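Local coordinates for protein A-type ATP synthase subunit F (Archaeoglobus fulgidus, PDB 2I4R) that is a subunit of the A-type ATP synthase, the membrane complex that probably makes ATP from ADP using a proton gradient, at residues K43-E46 against D47-R51. Residues are numbered along the deposited sequence; the frame is centred on the assembly and turned at random.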
loop_
_atom_site.group_PDB
_atom_site.type_symbol
_atom_site.label_atom_id
_atom_site.label_comp_id
_atom_site.label_asym_id
_atom_site.label_seq_id
_atom_site.Cartn_x
_atom_site.Cartn_y
_atom_site.Cartn_z
ATOM N N LYS B 43 -4.265 -2.942 18.696
ATOM C CA LYS B 43 -3.191 -2.586 19.609
ATOM C C LYS B 43 -1.928 -2.353 18.807
ATOM O O LYS B 43 -1.235 -1.368 19.016
ATOM C CB LYS B 43 -2.941 -3.687 20.642
ATOM C CG LYS B 43 -1.944 -3.254 21.718
ATOM C CD LYS B 43 -1.339 -4.416 22.529
ATOM C CE LYS B 43 -0.248 -3.889 23.474
ATOM N NZ LYS B 43 0.536 -4.955 24.144
ATOM N N ALA B 44 -1.640 -3.265 17.881
ATOM C CA ALA B 44 -0.458 -3.169 17.028
ATOM C C ALA B 44 -0.408 -1.815 16.358
ATOM O O ALA B 44 0.640 -1.169 16.312
ATOM C CB ALA B 44 -0.477 -4.257 15.971
ATOM N N VAL B 45 -1.544 -1.383 15.834
ATOM C CA VAL B 45 -1.592 -0.093 15.183
ATOM C C VAL B 45 -1.401 1.022 16.204
ATOM O O VAL B 45 -0.808 2.053 15.909
ATOM C CB VAL B 45 -2.912 0.095 14.458
ATOM C CG1 VAL B 45 -2.911 1.420 13.727
ATOM C CG2 VAL B 45 -3.126 -1.057 13.504
ATOM N N GLU B 46 -1.908 0.820 17.411
ATOM C CA GLU B 46 -1.743 1.830 18.441
ATOM C C GLU B 46 -0.263 1.872 18.760
ATOM O O GLU B 46 0.338 2.946 18.854
ATOM C CB GLU B 46 -2.532 1.462 19.703
ATOM C CG GLU B 46 -4.017 1.824 19.653
ATOM C CD GLU B 46 -4.788 1.350 20.884
ATOM O OE1 GLU B 46 -5.950 1.780 21.069
ATOM O OE2 GLU B 46 -4.231 0.542 21.663
ATOM N N ASP B 47 0.319 0.685 18.905
ATOM C CA ASP B 47 1.726 0.555 19.233
ATOM C C ASP B 47 2.627 1.155 18.178
ATOM O O ASP B 47 3.580 1.863 18.500
ATOM C CB ASP B 47 2.086 -0.913 19.446
ATOM C CG ASP B 47 1.284 -1.553 20.573
ATOM O OD1 ASP B 47 1.210 -0.961 21.681
ATOM O OD2 ASP B 47 0.730 -2.654 20.346
ATOM N N VAL B 48 2.330 0.890 16.914
ATOM C CA VAL B 48 3.170 1.427 15.861
ATOM C C VAL B 48 3.082 2.953 15.826
ATOM O O VAL B 48 4.017 3.635 15.412
ATOM C CB VAL B 48 2.790 0.822 14.490
ATOM C CG1 VAL B 48 1.513 1.424 13.992
ATOM C CG2 VAL B 48 3.917 1.028 13.507
ATOM N N LEU B 49 1.962 3.492 16.291
ATOM C CA LEU B 49 1.774 4.941 16.310
ATOM C C LEU B 49 2.500 5.575 17.482
ATOM O O LEU B 49 2.863 6.745 17.424
ATOM C CB LEU B 49 0.283 5.291 16.365
ATOM C CG LEU B 49 -0.480 5.044 15.059
ATOM C CD1 LEU B 49 -1.968 5.030 15.308
ATOM C CD2 LEU B 49 -0.110 6.104 14.053
ATOM N N LYS B 50 2.716 4.808 18.545
ATOM C CA LYS B 50 3.418 5.337 19.709
ATOM C C LYS B 50 4.907 5.442 19.409
ATOM O O LYS B 50 5.622 6.206 20.054
ATOM C CB LYS B 50 3.211 4.440 20.935
ATOM C CG LYS B 50 1.818 4.489 21.535
ATOM C CD LYS B 50 1.860 4.245 23.045
ATOM C CE LYS B 50 2.371 2.842 23.398
ATOM N NZ LYS B 50 2.912 2.754 24.799
ATOM N N ARG B 51 5.364 4.677 18.424
ATOM C CA ARG B 51 6.774 4.672 18.042
ATOM C C ARG B 51 7.214 5.955 17.354
ATOM O O ARG B 51 6.398 6.679 16.779
ATOM C CB ARG B 51 7.068 3.462 17.153
ATOM C CG ARG B 51 6.913 2.167 17.900
ATOM C CD ARG B 51 7.141 0.979 17.026
ATOM N NE ARG B 51 8.348 1.127 16.224
ATOM C CZ ARG B 51 8.816 0.188 15.410
ATOM N NH1 ARG B 51 8.179 -0.970 15.296
ATOM N NH2 ARG B 51 9.912 0.416 14.701
#
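Lys-43 and Asp-47, one helical turn apart on helix 38-50, meet through the aliphatic part of the lysine rather than through its charge. With chi1 at -173°, Lys-43 CG swings opposite the main-chain nitrogen, and the extended chain carries its methylenes past the carboxylate at a slant; CE comes to 3.5 Å from Asp-47 OD2. The ammonium overshoots: Lys-43 NZ stays 4.4 Å from that OD2, too far for a salt bridge. In the main chain of the same turn, Asp-47 N donates to Lys-43 O (2.6 Å), and Val-48 N reaches Ala-44 O at 2.7 Å.

On the side turned to the rest of the fold, Val-45 and Leu-49 run alongside each other in the same direction, with Val-45 CG1 4.1 Å from Leu-49 CD1. Val-45 rests on Met-59 of strand 54-60, whereas Leu-49 packs on Leu-71 and Ile-75 of helix 69-77. These i to i+4 contacts thus belong to a helix packed on the four-stranded parallel sheet (order 2-1-3-4) of an alpha/beta fold. Val-48 CG1 lies 4.4 Å from Val-45 CG1.

Toward the C-terminus the pattern slackens: Leu-49 N still donates to Val-45 O at 3.1 Å, but its N-H...O angle is 138° against 164° for Asp-47 N to Lys-43 O, and Lys-50 N bonds Glu-46 O weakly. Arg-51 leaves helical geometry and forms salt bridges with Asp-31 and Asp-53.

Cutting Asp-47 back to an alanine is likely to leave the Lys-43 ammonium without its nearby carboxylate and its methylenes freer to swing. The chemistry divides by face: apolar branches join the helix to sheet and neighbouring helix, while the outer pair probably offers no more than a loose attraction.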